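Local atomic coordinates of penicillin-binding protein activator LpoA (Escherichia coli, PDB entry 6DR3), a protein that regulates peptidoglycan synthesis as an outer-membrane lipoprotein, stimulating the transpeptidase activity of penicillin-binding protein 1A in vitro, and is represented here by its amino-terminal domain. Residues Leu22-Met25 with Gln26-Ser29; Asp146-Trp149 with Gln150-Ser154; Ser153-Thr156 with Gln157-Asn161. All coordinates share one frame; numbering follows the deposited sequence.

Contact 1 of 3, residues Leu22-Met25 with Gln26-Ser29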
loop_
_atom_site.group_PDB
_atom_site.type_symbol
_atom_site.label_atom_id
_atom_site.label_comp_id
_atom_site.label_asym_id
_atom_site.label_seq_id
_atom_site.Cartn_x
_atom_site.Cartn_y
_atom_site.Cartn_z
ATOM N N LEU A 22 -14.419 -5.824 18.754
ATOM C CA LEU A 22 -14.482 -5.623 20.197
ATOM C C LEU A 22 -15.566 -6.492 20.824
ATOM O O LEU A 22 -15.386 -7.015 21.931
ATOM C CB LEU A 22 -14.724 -4.146 20.511
ATOM C CG LEU A 22 -13.571 -3.200 20.154
ATOM C CD1 LEU A 22 -14.008 -1.747 20.253
ATOM C CD2 LEU A 22 -12.364 -3.453 21.048
ATOM N N GLN A 23 -16.692 -6.664 20.130
ATOM C CA GLN A 23 -17.748 -7.536 20.639
ATOM C C GLN A 23 -17.269 -8.979 20.728
ATOM O O GLN A 23 -17.523 -9.666 21.724
ATOM C CB GLN A 23 -18.985 -7.432 19.746
ATOM C CG GLN A 23 -20.154 -8.303 20.187
ATOM C CD GLN A 23 -20.667 -7.939 21.567
ATOM O OE1 GLN A 23 -20.522 -8.705 22.519
ATOM N NE2 GLN A 23 -21.278 -6.765 21.679
ATOM N N GLN A 24 -16.574 -9.458 19.693
ATOM C CA GLN A 24 -16.040 -10.814 19.729
ATOM C C GLN A 24 -14.959 -10.945 20.792
ATOM O O GLN A 24 -14.864 -11.977 21.466
ATOM C CB GLN A 24 -15.486 -11.202 18.357
ATOM C CG GLN A 24 -16.495 -11.116 17.226
ATOM C CD GLN A 24 -17.741 -11.933 17.494
ATOM O OE1 GLN A 24 -17.663 -13.123 17.797
ATOM N NE2 GLN A 24 -18.900 -11.293 17.397
ATOM N N MET A 25 -14.131 -9.909 20.951
ATOM C CA MET A 25 -13.104 -9.931 21.987
ATOM C C MET A 25 -13.719 -10.168 23.359
ATOM O O MET A 25 -13.150 -10.888 24.189
ATOM C CB MET A 25 -12.323 -8.616 21.971
ATOM C CG MET A 25 -11.174 -8.560 22.964
ATOM S SD MET A 25 -10.251 -7.013 22.861
ATOM C CE MET A 25 -11.418 -5.857 23.580
ATOM N N GLN A 26 -14.888 -9.580 23.613
ATOM C CA GLN A 26 -15.547 -9.709 24.904
ATOM C C GLN A 26 -16.227 -11.060 25.094
ATOM O O GLN A 26 -16.685 -11.350 26.204
ATOM C CB GLN A 26 -16.572 -8.585 25.075
ATOM C CG GLN A 26 -15.949 -7.196 25.139
ATOM C CD GLN A 26 -16.983 -6.087 25.167
ATOM O OE1 GLN A 26 -18.184 -6.338 25.067
ATOM N NE2 GLN A 26 -16.518 -4.850 25.302
ATOM N N GLN A 27 -16.297 -11.889 24.052
ATOM C CA GLN A 27 -16.907 -13.211 24.135
ATOM C C GLN A 27 -15.879 -14.331 24.009
ATOM O O GLN A 27 -16.246 -15.474 23.718
ATOM C CB GLN A 27 -17.979 -13.368 23.055
ATOM C CG GLN A 27 -19.129 -12.382 23.160
ATOM C CD GLN A 27 -20.154 -12.571 22.058
ATOM O OE1 GLN A 27 -19.923 -13.309 21.100
ATOM N NE2 GLN A 27 -21.295 -11.903 22.190
ATOM N N SER A 28 -14.601 -14.029 24.226
ATOM C CA SER A 28 -13.532 -14.993 24.012
ATOM C C SER A 28 -12.488 -14.843 25.108
ATOM O O SER A 28 -12.526 -13.910 25.915
ATOM C CB SER A 28 -12.890 -14.812 22.631
ATOM O OG SER A 28 -12.454 -13.476 22.447
ATOM N N SER A 29 -11.543 -15.781 25.128
ATOM C CA SER A 29 -10.454 -15.756 26.092
ATOM C C SER A 29 -9.209 -16.350 25.449
ATOM O O SER A 29 -9.260 -16.927 24.358
ATOM C CB SER A 29 -10.826 -16.519 27.370
ATOM O OG SER A 29 -11.185 -17.856 27.077
#
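A type I beta turn from Met-25 to Ser-28 carries the chain out of the C-terminal end of helix 18-25, where the last helical carbonyls meet the backbone N-H groups of Gln-26 and Gln-27 and the hydroxyl of Ser-28. Gln-26 N donates to Leu-22 O at 3.1 Å, an i+4 bond in which the donor is tilted 29° from the carbonyl plane. Gln-27 N makes an i+3 bond, to Gln-24 O at 3.0 Å, from well above that carbonyl's plane. The bond that would close the turn, Ser-28 N to Met-25 O, is weak at 3.5 Å. Ser-28 holds OG between its own backbone N and carbonyl carbon (chi1 54°), which folds the hydroxyl back over the helix end. There Ser-28 OG lies 3.0 Å from Gln-24 O and 3.2 Å from Met-25 O, two acceptors for a single proton.

On the outer side the amide of Gln-27 approaches that of Gln-23, the two planes 55° apart, with Gln-27 NE2 3.3 Å from Gln-23 OE1. Gln-26 runs extended, and its CG rests 3.3 Å from Leu-22 O. Leu-22 and Met-25 both pack on Leu-56 of helix 50-58, while Gln-24 and Ser-28 touch Trp-36 of helix 30-47, the helix this turn leads into.

Contact 2 of 3, residues Asp146-Trp149 with Gln150-Ser154; sequences DATW and QALSS
Trp-149 and Ser-153 meet through both backbone and side chain. Ser-153 N donates to Trp-149 O at 2.8 Å, nearly straight at hydrogen (170°) and almost in line with the C=O bond. The hydroxyl reaches the same oxygen, Ser-153 OG to Trp-149 O at 3.0 Å, but from above the carbonyl plane, 36° out of it. With chi1 at 58° the serine oxygen is turned back toward the preceding helical turn, and two donors of one residue therefore grip one carbonyl. Ser-153 CB lies over one face of the indole, 3.9 Å above its plane and displaced toward the rim.

Leu-152 approaches the six-membered part of the indole, its CD1 3.9 Å from Trp-149 CE3, and the two side chains cross at about a right angle. Leu-152 CD1 is also 4.0 Å from Thr-148 CG2, and the threonine side chain runs beside the leucine in the same direction.

Beneath these side chains lies regular alpha-helical i to i+4 bonding in helix 138-153, one of the helices of a domain with TPR-like motifs, with Ala-151 N to Ala-147 O at 3.1 Å as a representative step. Toward the C-terminal end the doubled acceptance recurs: Ser-154 N and Ser-154 OG reach Gln-150 O from opposite faces of its plane, the hydroxyl at 2.8 Å.

Farther out, Trp-182 of helix 170-185 meets Trp-149 edge-to-face, and Leu-178 touches the Trp-149 side chain as well. Leu-152 packs on Trp-175 and Leu-176 of that helix and on Leu-126 of helix 123-132, so helix 138-153 packs against both. Asp-146 OD1 accepts from Thr-214 N at the start of helix 214-217.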
loop_
_atom_site.group_PDB
_atom_site.type_symbol
_atom_site.label_atom_id
_atom_site.label_comp_id
_atom_site.label_asym_id
_atom_site.label_seq_id
_atom_site.Cartn_x
_atom_site.Cartn_y
_atom_site.Cartn_z
ATOM N N ASP A 146 -3.260 4.809 -10.041
ATOM C CA ASP A 146 -3.442 6.249 -10.204
ATOM C C ASP A 146 -2.480 7.043 -9.334
ATOM O O ASP A 146 -2.037 8.125 -9.738
ATOM C CB ASP A 146 -4.885 6.631 -9.884
ATOM C CG ASP A 146 -5.864 6.102 -10.908
ATOM O OD1 ASP A 146 -5.413 5.624 -11.972
ATOM O OD2 ASP A 146 -7.085 6.160 -10.655
ATOM N N ALA A 147 -2.154 6.536 -8.142
ATOM C CA ALA A 147 -1.146 7.191 -7.315
ATOM C C ALA A 147 0.230 7.094 -7.958
ATOM O O ALA A 147 1.007 8.055 -7.922
ATOM C CB ALA A 147 -1.132 6.577 -5.917
ATOM N N THR A 148 0.550 5.942 -8.552
ATOM C CA THR A 148 1.805 5.812 -9.283
ATOM C C THR A 148 1.889 6.845 -10.399
ATOM O O THR A 148 2.945 7.452 -10.616
ATOM C CB THR A 148 1.945 4.398 -9.854
ATOM O OG1 THR A 148 1.794 3.432 -8.805
ATOM C CG2 THR A 148 3.309 4.214 -10.511
ATOM N N TRP A 149 0.784 7.067 -11.114
ATOM C CA TRP A 149 0.821 8.018 -12.218
ATOM C C TRP A 149 0.971 9.450 -11.719
ATOM O O TRP A 149 1.727 10.235 -12.303
ATOM C CB TRP A 149 -0.431 7.901 -13.085
ATOM C CG TRP A 149 -0.356 8.849 -14.229
ATOM C CD1 TRP A 149 -1.160 9.926 -14.466
ATOM C CD2 TRP A 149 0.617 8.836 -15.279
ATOM N NE1 TRP A 149 -0.757 10.574 -15.610
ATOM C CE2 TRP A 149 0.332 9.922 -16.127
ATOM C CE3 TRP A 149 1.696 8.001 -15.589
ATOM C CZ2 TRP A 149 1.088 10.196 -17.264
ATOM C CZ3 TRP A 149 2.442 8.274 -16.719
ATOM C CH2 TRP A 149 2.135 9.362 -17.544
ATOM N N GLN A 150 0.262 9.820 -10.649
ATOM C CA GLN A 150 0.404 11.178 -10.135
ATOM C C GLN A 150 1.848 11.460 -9.743
ATOM O O GLN A 150 2.370 12.548 -10.011
ATOM C CB GLN A 150 -0.524 11.415 -8.943
ATOM C CG GLN A 150 -0.297 12.786 -8.290
ATOM C CD GLN A 150 -1.357 13.162 -7.275
ATOM O OE1 GLN A 150 -1.051 13.429 -6.111
ATOM N NE2 GLN A 150 -2.608 13.211 -7.713
ATOM N N ALA A 151 2.511 10.492 -9.105
ATOM C CA ALA A 151 3.909 10.679 -8.734
ATOM C C ALA A 151 4.779 10.877 -9.968
ATOM O O ALA A 151 5.683 11.721 -9.973
ATOM C CB ALA A 151 4.400 9.485 -7.915
ATOM N N LEU A 152 4.517 10.112 -11.027
ATOM C CA LEU A 152 5.291 10.248 -12.257
ATOM C C LEU A 152 5.039 11.597 -12.922
ATOM O O LEU A 152 5.984 12.303 -13.294
ATOM C CB LEU A 152 4.952 9.103 -13.209
ATOM C CG LEU A 152 5.399 7.725 -12.722
ATOM C CD1 LEU A 152 4.656 6.623 -13.462
ATOM C CD2 LEU A 152 6.905 7.567 -12.896
ATOM N N SER A 153 3.768 11.977 -13.075
ATOM C CA SER A 153 3.432 13.208 -13.780
ATOM C C SER A 153 3.712 14.458 -12.956
ATOM O O SER A 153 3.688 15.561 -13.512
ATOM C CB SER A 153 1.960 13.188 -14.198
ATOM O OG SER A 153 1.109 13.023 -13.078
ATOM N N SER A 154 3.968 14.316 -11.656
ATOM C CA SER A 154 4.356 15.448 -10.826
ATOM C C SER A 154 5.832 15.792 -10.956
ATOM O O SER A 154 6.247 16.851 -10.474
ATOM C CB SER A 154 4.031 15.161 -9.359
ATOM O OG SER A 154 2.634 15.224 -9.125
#

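Contact 3 of 3, residues Ser153-Thr156 with Gln157-Asn161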
loop_
_atom_site.group_PDB
_atom_site.type_symbol
_atom_site.label_atom_id
_atom_site.label_comp_id
_atom_site.label_asym_id
_atom_site.label_seq_id
_atom_site.Cartn_x
_atom_site.Cartn_y
_atom_site.Cartn_z
ATOM N N SER A 153 3.768 11.977 -13.075
ATOM C CA SER A 153 3.432 13.208 -13.780
ATOM C C SER A 153 3.712 14.458 -12.956
ATOM O O SER A 153 3.688 15.561 -13.512
ATOM C CB SER A 153 1.960 13.188 -14.198
ATOM O OG SER A 153 1.109 13.023 -13.078
ATOM N N SER A 154 3.968 14.316 -11.656
ATOM C CA SER A 154 4.356 15.448 -10.826
ATOM C C SER A 154 5.832 15.792 -10.956
ATOM O O SER A 154 6.247 16.851 -10.474
ATOM C CB SER A 154 4.031 15.161 -9.359
ATOM O OG SER A 154 2.634 15.224 -9.125
ATOM N N MET A 155 6.629 14.934 -11.585
ATOM C CA MET A 155 8.039 15.220 -11.779
ATOM C C MET A 155 8.247 16.074 -13.024
ATOM O O MET A 155 7.397 16.145 -13.916
ATOM C CB MET A 155 8.843 13.928 -11.921
ATOM C CG MET A 155 8.807 13.017 -10.712
ATOM S SD MET A 155 9.898 11.604 -10.954
ATOM C CE MET A 155 9.608 10.677 -9.451
ATOM N N THR A 156 9.403 16.723 -13.074
ATOM C CA THR A 156 9.852 17.425 -14.264
ATOM C C THR A 156 10.767 16.514 -15.073
ATOM O O THR A 156 11.272 15.503 -14.577
ATOM C CB THR A 156 10.587 18.717 -13.896
ATOM O OG1 THR A 156 11.805 18.400 -13.211
ATOM C CG2 THR A 156 9.717 19.593 -13.000
ATOM N N GLN A 157 10.967 16.878 -16.341
ATOM C CA GLN A 157 11.866 16.112 -17.197
ATOM C C GLN A 157 13.250 15.994 -16.571
ATOM O O GLN A 157 13.874 14.928 -16.617
ATOM C CB GLN A 157 11.956 16.764 -18.578
ATOM C CG GLN A 157 10.619 16.892 -19.296
ATOM C CD GLN A 157 10.728 17.655 -20.604
ATOM O OE1 GLN A 157 11.815 18.065 -21.008
ATOM N NE2 GLN A 157 9.595 17.851 -21.270
ATOM N N GLU A 158 13.743 17.080 -15.971
ATOM C CA GLU A 158 15.058 17.052 -15.338
ATOM C C GLU A 158 15.067 16.115 -14.136
ATOM O O GLU A 158 15.969 15.281 -13.992
ATOM C CB GLU A 158 15.470 18.463 -14.918
ATOM C CG GLU A 158 15.734 19.409 -16.079
ATOM C CD GLU A 158 16.227 20.768 -15.619
ATOM O OE1 GLU A 158 16.347 20.975 -14.393
ATOM O OE2 GLU A 158 16.495 21.629 -16.483
ATOM N N GLN A 159 14.072 16.243 -13.257
ATOM C CA GLN A 159 14.012 15.391 -12.073
ATOM C C GLN A 159 13.971 13.917 -12.455
ATOM O O GLN A 159 14.607 13.079 -11.804
ATOM C CB GLN A 159 12.792 15.760 -11.228
ATOM C CG GLN A 159 12.838 17.169 -10.658
ATOM C CD GLN A 159 11.475 17.673 -10.226
ATOM O OE1 GLN A 159 10.489 16.937 -10.256
ATOM N NE2 GLN A 159 11.413 18.938 -9.823
ATOM N N ALA A 160 13.228 13.580 -13.513
ATOM C CA ALA A 160 13.123 12.185 -13.929
ATOM C C ALA A 160 14.411 11.692 -14.577
ATOM O O ALA A 160 14.735 10.504 -14.475
ATOM C CB ALA A 160 11.946 12.012 -14.888
ATOM N N ASN A 161 15.153 12.581 -15.245
ATOM C CA ASN A 161 16.415 12.193 -15.865
ATOM C C ASN A 161 17.450 11.739 -14.846
ATOM O O ASN A 161 18.370 10.994 -15.203
ATOM C CB ASN A 161 16.982 13.359 -16.677
ATOM C CG ASN A 161 16.200 13.622 -17.948
ATOM O OD1 ASN A 161 15.208 12.952 -18.231
ATOM N ND2 ASN A 161 16.642 14.608 -18.720
#
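Thr-156 has chi1 at 66°, which sets OG1 between its backbone N and carbonyl carbon and directs it to the first turn of helix 157-161. Gln-159, with CG anti to its carbonyl carbon (chi1 -64°) and the chain extended beyond, brings its amide back to the N-cap residue, Thr-156. Each side chain accepts from the other residue's backbone N-H. Gln-159 N donates to Thr-156 OG1 at 3.1 Å, and Thr-156 N donates to Gln-159 OE1 at 3.0 Å, the latter from above the plane of the glutamine amide rather than within it. Together they form a capping box. The fit is close: Gln-159 CD lies 3.1 Å from Thr-156 OG1, and the amide also passes beside the threonine methyl, with Gln-159 NE2 3.7 Å from Thr-156 CG2.

The first alpha-helical bond, Ala-160 N to Thr-156 O at 2.9 Å, is nearly in line with the carbonyl. Met-155 adds a looser apolar contact, its SD 4.5 Å from Ala-160 CB; both residues also touch Gln-179 of helix 170-185.

Chemically, the threonine hydroxyl supplies an acceptor for an amide of the first turn, which has no preceding turn to bond to, while the glutamine oxygen engages the N-H of the N-cap itself. Each polar end is thus held by the other residue's backbone N-H, and the helix start is defined by side chains as well as by its backbone.

From the N terminus, contact 1 comes first, closing the short turn between helix 18-25 and helix 30-47. Much later in sequence, contact 2 occupies the C-terminal half of helix 138-153 and closes no loop. Contact 3 spans the loop from there into helix 157-161; the two share Ser-153 and Ser-154, so one begins where the other ends, and none of the three crosses another. Contacts 2 and 3 lie with centres about 11 Å apart, and both touch helix 170-185, tying the helices on either side of the loop to it. Contact 1 lies on the opposite side of the chain's centre, its centre about 42 Å from that of contact 2.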